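Local coordinates for putative uncharacterized protein (Chaetomium thermophilum, PDB 5IJP) that binds inositol hexakisphosphate through the SPX domain of Vtc4 and probably serves as an inositol polyphosphate sensor in phosphate homeostasis, at residues S60-E65 against K143-H148. Numbering follows the deposited sequence.
With IHP (inositol hexakisphosphate), chain C.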
loop_
_atom_site.group_PDB
_atom_site.type_symbol
_atom_site.label_atom_id
_atom_site.label_comp_id
_atom_site.label_asym_id
_atom_site.label_seq_id
_atom_site.Cartn_x
_atom_site.Cartn_y
_atom_site.Cartn_z
ATOM N N SER A 60 4.676 15.249 11.631
ATOM C CA SER A 60 3.242 15.153 11.929
ATOM C C SER A 60 2.418 14.966 10.650
ATOM O O SER A 60 1.489 14.158 10.640
ATOM C CB SER A 60 2.767 16.387 12.691
ATOM O OG SER A 60 3.403 16.481 13.955
ATOM N N LYS A 61 2.785 15.686 9.568
ATOM C CA LYS A 61 2.133 15.603 8.259
ATOM C C LYS A 61 2.448 14.269 7.571
ATOM O O LYS A 61 1.581 13.715 6.894
ATOM C CB LYS A 61 2.554 16.781 7.369
ATOM N N LEU A 62 3.684 13.760 7.753
ATOM C CA LEU A 62 4.154 12.493 7.186
ATOM C C LEU A 62 3.506 11.295 7.892
ATOM O O LEU A 62 3.143 10.325 7.224
ATOM C CB LEU A 62 5.692 12.413 7.261
ATOM C CG LEU A 62 6.385 11.266 6.516
ATOM C CD1 LEU A 62 6.390 11.500 5.010
ATOM C CD2 LEU A 62 7.806 11.096 7.005
ATOM N N GLU A 63 3.368 11.367 9.234
ATOM C CA GLU A 63 2.748 10.321 10.054
ATOM C C GLU A 63 1.253 10.219 9.764
ATOM O O GLU A 63 0.725 9.109 9.716
ATOM C CB GLU A 63 3.001 10.558 11.551
ATOM C CG GLU A 63 4.405 10.181 11.999
ATOM C CD GLU A 63 4.769 10.511 13.435
ATOM O OE1 GLU A 63 4.251 11.515 13.977
ATOM O OE2 GLU A 63 5.611 9.783 14.008
ATOM N N ALA A 64 0.582 11.373 9.535
ATOM C CA ALA A 64 -0.843 11.457 9.198
ATOM C C ALA A 64 -1.113 10.788 7.846
ATOM O O ALA A 64 -2.143 10.133 7.678
ATOM C CB ALA A 64 -1.293 12.908 9.164
ATOM N N GLU A 65 -0.165 10.933 6.898
ATOM C CA GLU A 65 -0.232 10.317 5.576
ATOM C C GLU A 65 0.058 8.825 5.676
ATOM O O GLU A 65 -0.537 8.044 4.935
ATOM C CB GLU A 65 0.738 10.998 4.595
ATOM C CG GLU A 65 0.234 12.324 4.045
ATOM C CD GLU A 65 -1.045 12.258 3.232
ATOM O OE1 GLU A 65 -1.076 11.522 2.220
ATOM O OE2 GLU A 65 -2.015 12.960 3.600
ATOM N N LYS A 143 10.864 7.789 -1.216
ATOM C CA LYS A 143 11.365 8.886 -2.043
ATOM C C LYS A 143 11.271 10.244 -1.350
ATOM O O LYS A 143 12.210 11.033 -1.460
ATOM C CB LYS A 143 10.647 8.922 -3.400
ATOM C CG LYS A 143 11.578 8.750 -4.593
ATOM C CD LYS A 143 11.437 7.375 -5.230
ATOM C CE LYS A 143 12.306 7.229 -6.453
ATOM N NZ LYS A 143 12.093 5.921 -7.125
ATOM N N ILE A 144 10.147 10.521 -0.650
ATOM C CA ILE A 144 9.929 11.798 0.041
ATOM C C ILE A 144 10.827 11.928 1.296
ATOM O O ILE A 144 11.248 13.043 1.612
ATOM C CB ILE A 144 8.419 12.080 0.320
ATOM C CG1 ILE A 144 8.132 13.591 0.452
ATOM C CG2 ILE A 144 7.850 11.291 1.502
ATOM C CD1 ILE A 144 7.784 14.296 -0.858
ATOM N N ILE A 145 11.143 10.799 1.979
ATOM C CA ILE A 145 12.021 10.783 3.156
ATOM C C ILE A 145 13.469 11.080 2.724
ATOM O O ILE A 145 14.145 11.872 3.385
ATOM C CB ILE A 145 11.846 9.490 4.013
ATOM C CG1 ILE A 145 10.539 9.570 4.835
ATOM C CG2 ILE A 145 13.051 9.226 4.939
ATOM C CD1 ILE A 145 9.879 8.231 5.183
ATOM N N LYS A 146 13.914 10.499 1.586
ATOM C CA LYS A 146 15.253 10.743 1.038
ATOM C C LYS A 146 15.359 12.175 0.491
ATOM O O LYS A 146 16.440 12.764 0.546
ATOM C CB LYS A 146 15.621 9.717 -0.043
ATOM C CG LYS A 146 17.119 9.434 -0.091
ATOM C CD LYS A 146 17.586 8.985 -1.463
ATOM C CE LYS A 146 19.087 8.844 -1.502
ATOM N NZ LYS A 146 19.592 8.678 -2.889
ATOM N N LYS A 147 14.231 12.731 -0.010
ATOM C CA LYS A 147 14.132 14.101 -0.523
ATOM C C LYS A 147 14.302 15.089 0.639
ATOM O O LYS A 147 14.942 16.125 0.465
ATOM C CB LYS A 147 12.778 14.319 -1.222
ATOM C CG LYS A 147 12.714 15.571 -2.096
ATOM C CD LYS A 147 11.295 15.851 -2.593
ATOM C CE LYS A 147 10.993 15.254 -3.951
ATOM N NZ LYS A 147 11.617 16.033 -5.054
ATOM N N HIS A 148 13.740 14.747 1.821
ATOM C CA HIS A 148 13.825 15.526 3.060
ATOM C C HIS A 148 15.281 15.577 3.544
ATOM O O HIS A 148 15.774 16.655 3.874
ATOM C CB HIS A 148 12.898 14.919 4.137
ATOM C CG HIS A 148 13.079 15.491 5.510
ATOM N ND1 HIS A 148 13.938 14.909 6.425
ATOM C CD2 HIS A 148 12.500 16.570 6.083
ATOM C CE1 HIS A 148 13.863 15.657 7.512
ATOM N NE2 HIS A 148 13.005 16.664 7.356
HETATM C C1 IHP C . 12.261 17.309 -8.348
HETATM C C2 IHP C . 12.312 16.103 -9.275
HETATM C C3 IHP C . 10.919 15.616 -9.654
HETATM C C4 IHP C . 10.067 16.745 -10.219
HETATM C C5 IHP C . 10.016 17.947 -9.285
HETATM C C6 IHP C . 11.416 18.431 -8.935
HETATM O O11 IHP C . 13.609 17.799 -8.182
HETATM P P1 IHP C . 14.391 18.295 -6.846
HETATM O O21 IHP C . 15.859 18.376 -7.109
HETATM O O31 IHP C . 13.778 19.649 -6.481
HETATM O O41 IHP C . 14.042 17.292 -5.740
HETATM O O12 IHP C . 12.995 15.032 -8.589
HETATM P P2 IHP C . 14.362 14.276 -9.075
HETATM O O22 IHP C . 15.516 15.035 -8.416
HETATM O O32 IHP C . 14.468 14.244 -10.567
HETATM O O42 IHP C . 14.305 12.875 -8.458
HETATM O O13 IHP C . 10.273 15.073 -8.483
HETATM P P3 IHP C . 9.879 13.552 -8.120
HETATM O O23 IHP C . 8.405 13.379 -8.215
HETATM O O33 IHP C . 10.647 12.632 -9.074
HETATM O O43 IHP C . 10.415 13.315 -6.711
HETATM O O14 IHP C . 8.722 16.253 -10.403
HETATM P P4 IHP C . 8.077 15.678 -11.814
HETATM O O24 IHP C . 7.167 14.515 -11.411
HETATM O O34 IHP C . 7.341 16.766 -12.524
HETATM O O44 IHP C . 9.231 15.104 -12.648
HETATM O O15 IHP C . 9.329 19.016 -9.968
HETATM P P5 IHP C . 7.924 19.733 -9.701
HETATM O O25 IHP C . 7.627 19.602 -8.201
HETATM O O35 IHP C . 6.878 18.917 -10.466
HETATM O O45 IHP C . 7.985 21.156 -10.152
HETATM O O16 IHP C . 11.296 19.465 -7.935
HETATM P P6 IHP C . 11.082 21.050 -7.992
HETATM O O26 IHP C . 10.922 21.434 -9.471
HETATM O O36 IHP C . 12.227 21.747 -7.335
HETATM O O46 IHP C . 9.748 21.316 -7.288
#
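Leu62, on helix 52-97, brings its two methyls to two successive residues of helix 110-151, and this apolar touch is all that passes directly between 60-65 and 143-148. CD1 of Leu62 lies 3.8 Å from CG2 of Ile144, the two side chains running past each other in opposite directions. The other branch, Leu62 CD2, meets Ile145 CG1 at 3.8 Å and Ile145 CD1 at 4.0 Å, these side chains crossing nearly at right angles. With CG anti to the backbone N (chi1 -170°), Leu62 points its fork at helix 110-151, one methyl for each isoleucine. Nearest CA atoms, those of Leu62 and Ile145, are 9.0 Å apart and the joint buried surface is 104 Å², so the contact is slight; Phe160 of helix 157-165 touches both Leu62 and Ile145.

The ligand is met from 143-148 by Lys147, whose chain is bent at chi3 (-93°) and chi4. Lys147 NZ donates to O41 of inositol hexakisphosphate at 2.8 Å and, weakly, to its O43, on a second phosphate, at 3.4 Å. Lys26 and Lys30 of helix 22-30 also bond the ligand. With an alanine in place of Lys147, the two phosphates would probably lose a shared counter-charge, leaving more of the load on Lys26 and Lys30. Thus helix 110-151 offers hydrocarbon to helix 52-97 and, through Lys147, probably a positive charge to the ligand, consistent with electrostatic recognition of a polyanion beside an apolar bundle core.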